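Local coordinates for protein gamma-glutamyltransferase 1 Threonine peptidase. MEROPS family T03 (Pseudomonas nitroreducens, PDB 7D9E) that catalyses the transfer of gamma-glutamyl groups from donors such as glutathione to amino acids or water, at residues 85-91 with 166-172. Coordinates in Å, arbitrary orientation, origin at the centre of the assembly. Numbering follows the deposited sequence.
Sequences VSLVLGT and DIQAIRV
Two central strands of the Ntn-hydrolase sandwich, whose sheet packs between helices 97-109 and 115-120 and the sheet of strand 2-7, which follows Thr1, run antiparallel here at 174°, their axes 4.5 Å apart. Strands 85-90 and 168-172 are extended, apart from Ser86 (phi/psi -121/-30), where a classic beta bulge sets Ser86 and Leu87 together opposite Val79 of the neighbouring strand. Val88 and Ile170 form a hydrogen-bonded pair, Val88 N to Ile170 O 2.8 Å and Ile170 N to Val88 O 2.9 Å; Val172 N reaches Ser86 O at 2.9 Å and Gln168 N reaches Gly90 O at 3.2 Å. On the helix-covered face, small Ala169, CB 4.0 Å from Leu89 CB, makes a hollow beside Leu87 and Arg171 where Leu115 packs. Leu87 (t, p) lays CD1 3.9 Å from Arg171 CB, against the apolar base of a long chain. On the other face the beta-branched Val88 (t) and Ile170 (m, t), CB to CB 4.4 Å, make a compact ridge against Ser5 and Val7. Gly90 adds no bulk to this face. Val172 points toward strand 85-90, CB 3.4 Å from Val85 O. Ile167 (m, m) brings CD1 to 3.6 Å from Thr91 CB. Beyond the strands, Thr91, its side chain about 7 Å from that of Thr1, the probable nucleophile, uses its t rotamer: OG1 accepts a hydrogen bond from Asp166 N at 2.9 Å.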
loop_
_atom_site.group_PDB
_atom_site.type_symbol
_atom_site.label_atom_id
_atom_site.label_comp_id
_atom_site.label_asym_id
_atom_site.label_seq_id
_atom_site.Cartn_x
_atom_site.Cartn_y
_atom_site.Cartn_z
ATOM N N VAL B 85 15.787 -13.937 -6.049
ATOM C CA VAL B 85 14.526 -13.691 -5.376
ATOM C C VAL B 85 14.080 -14.955 -4.656
ATOM O O VAL B 85 14.145 -16.064 -5.196
ATOM C CB VAL B 85 13.486 -13.247 -6.413
ATOM C CG1 VAL B 85 12.109 -13.177 -5.795
ATOM C CG2 VAL B 85 13.882 -11.900 -6.999
ATOM N N SER B 86 13.605 -14.775 -3.432
ATOM C CA SER B 86 13.046 -15.862 -2.644
ATOM C C SER B 86 11.602 -15.614 -2.239
ATOM O O SER B 86 10.855 -16.584 -2.107
ATOM C CB SER B 86 13.882 -16.099 -1.385
ATOM O OG SER B 86 13.997 -14.923 -0.618
ATOM N N LEU B 87 11.181 -14.360 -2.050
ATOM C CA LEU B 87 9.810 -14.092 -1.641
ATOM C C LEU B 87 9.421 -12.708 -2.112
ATOM O O LEU B 87 10.192 -11.763 -1.944
ATOM C CB LEU B 87 9.680 -14.183 -0.114
ATOM C CG LEU B 87 8.251 -14.116 0.446
ATOM C CD1 LEU B 87 7.484 -15.374 0.070
ATOM C CD2 LEU B 87 8.285 -13.917 1.960
ATOM N N VAL B 88 8.235 -12.587 -2.700
ATOM C CA VAL B 88 7.704 -11.305 -3.149
ATOM C C VAL B 88 6.361 -11.141 -2.471
ATOM O O VAL B 88 5.543 -12.065 -2.508
ATOM C CB VAL B 88 7.534 -11.272 -4.676
ATOM C CG1 VAL B 88 7.151 -9.870 -5.131
ATOM C CG2 VAL B 88 8.828 -11.700 -5.370
ATOM N N LEU B 89 6.153 -10.002 -1.812
ATOM C CA LEU B 89 4.912 -9.844 -1.077
ATOM C C LEU B 89 4.587 -8.381 -0.824
ATOM O O LEU B 89 5.448 -7.507 -0.852
ATOM C CB LEU B 89 4.908 -10.621 0.249
ATOM C CG LEU B 89 5.689 -10.060 1.443
ATOM C CD1 LEU B 89 5.358 -10.859 2.710
ATOM C CD2 LEU B 89 7.181 -10.085 1.226
ATOM N N GLY B 90 3.308 -8.155 -0.550
ATOM C CA GLY B 90 2.820 -6.843 -0.168
ATOM C C GLY B 90 1.344 -6.954 0.121
ATOM O O GLY B 90 0.733 -8.017 -0.053
ATOM N N THR B 91 0.764 -5.851 0.570
ATOM C CA THR B 91 -0.616 -5.894 1.033
ATOM C C THR B 91 -1.176 -4.477 1.152
ATOM O O THR B 91 -0.425 -3.530 1.404
ATOM C CB THR B 91 -0.712 -6.604 2.398
ATOM O OG1 THR B 91 -2.068 -6.662 2.837
ATOM C CG2 THR B 91 0.112 -5.905 3.473
ATOM N N ASP B 166 -4.541 -8.085 2.679
ATOM C CA ASP B 166 -4.846 -8.886 1.494
ATOM C C ASP B 166 -3.490 -9.196 0.853
ATOM O O ASP B 166 -3.118 -8.646 -0.193
ATOM C CB ASP B 166 -5.841 -8.193 0.581
ATOM C CG ASP B 166 -6.331 -9.089 -0.542
ATOM O OD1 ASP B 166 -6.155 -10.320 -0.471
ATOM O OD2 ASP B 166 -6.962 -8.556 -1.472
ATOM N N ILE B 167 -2.735 -10.059 1.506
ATOM C CA ILE B 167 -1.379 -10.355 1.053
ATOM C C ILE B 167 -1.452 -11.092 -0.276
ATOM O O ILE B 167 -2.220 -12.057 -0.443
ATOM C CB ILE B 167 -0.684 -11.207 2.124
ATOM C CG1 ILE B 167 -0.356 -10.389 3.392
ATOM C CG2 ILE B 167 0.625 -11.784 1.551
ATOM C CD1 ILE B 167 0.955 -9.622 3.340
ATOM N N GLN B 168 -0.596 -10.689 -1.214
ATOM C CA GLN B 168 -0.415 -11.391 -2.474
ATOM C C GLN B 168 1.069 -11.700 -2.553
ATOM O O GLN B 168 1.887 -10.778 -2.587
ATOM C CB GLN B 168 -0.854 -10.549 -3.664
ATOM C CG GLN B 168 -2.295 -10.095 -3.594
ATOM C CD GLN B 168 -3.263 -11.238 -3.567
ATOM O OE1 GLN B 168 -3.008 -12.295 -4.153
ATOM N NE2 GLN B 168 -4.398 -11.015 -2.944
ATOM N N ALA B 169 1.421 -12.986 -2.550
ATOM C CA ALA B 169 2.798 -13.394 -2.368
ATOM C C ALA B 169 3.222 -14.469 -3.366
ATOM O O ALA B 169 2.418 -15.289 -3.823
ATOM C CB ALA B 169 3.030 -13.950 -0.941
ATOM N N ILE B 170 4.512 -14.453 -3.696
ATOM C CA ILE B 170 5.143 -15.497 -4.505
ATOM C C ILE B 170 6.393 -15.943 -3.765
ATOM O O ILE B 170 7.175 -15.108 -3.309
ATOM C CB ILE B 170 5.550 -14.959 -5.896
ATOM C CG1 ILE B 170 4.315 -14.472 -6.644
ATOM C CG2 ILE B 170 6.329 -16.022 -6.672
ATOM C CD1 ILE B 170 4.663 -13.710 -7.921
ATOM N N ARG B 171 6.584 -17.244 -3.634
ATOM C CA ARG B 171 7.782 -17.802 -3.029
ATOM C C ARG B 171 8.529 -18.593 -4.088
ATOM O O ARG B 171 7.920 -19.281 -4.917
ATOM C CB ARG B 171 7.422 -18.745 -1.857
ATOM C CG ARG B 171 8.606 -19.281 -1.051
ATOM C CD ARG B 171 8.071 -20.174 0.084
ATOM N NE ARG B 171 9.064 -20.516 1.091
ATOM C CZ ARG B 171 8.766 -20.951 2.316
ATOM N NH1 ARG B 171 7.499 -21.093 2.689
ATOM N NH2 ARG B 171 9.734 -21.239 3.172
ATOM N N VAL B 172 9.850 -18.490 -4.052
ATOM C CA VAL B 172 10.733 -19.185 -4.973
ATOM C C VAL B 172 11.602 -20.118 -4.151
ATOM O O VAL B 172 12.235 -19.683 -3.182
ATOM C CB VAL B 172 11.603 -18.188 -5.762
ATOM C CG1 VAL B 172 12.487 -18.937 -6.739
ATOM C CG2 VAL B 172 10.737 -17.166 -6.474
#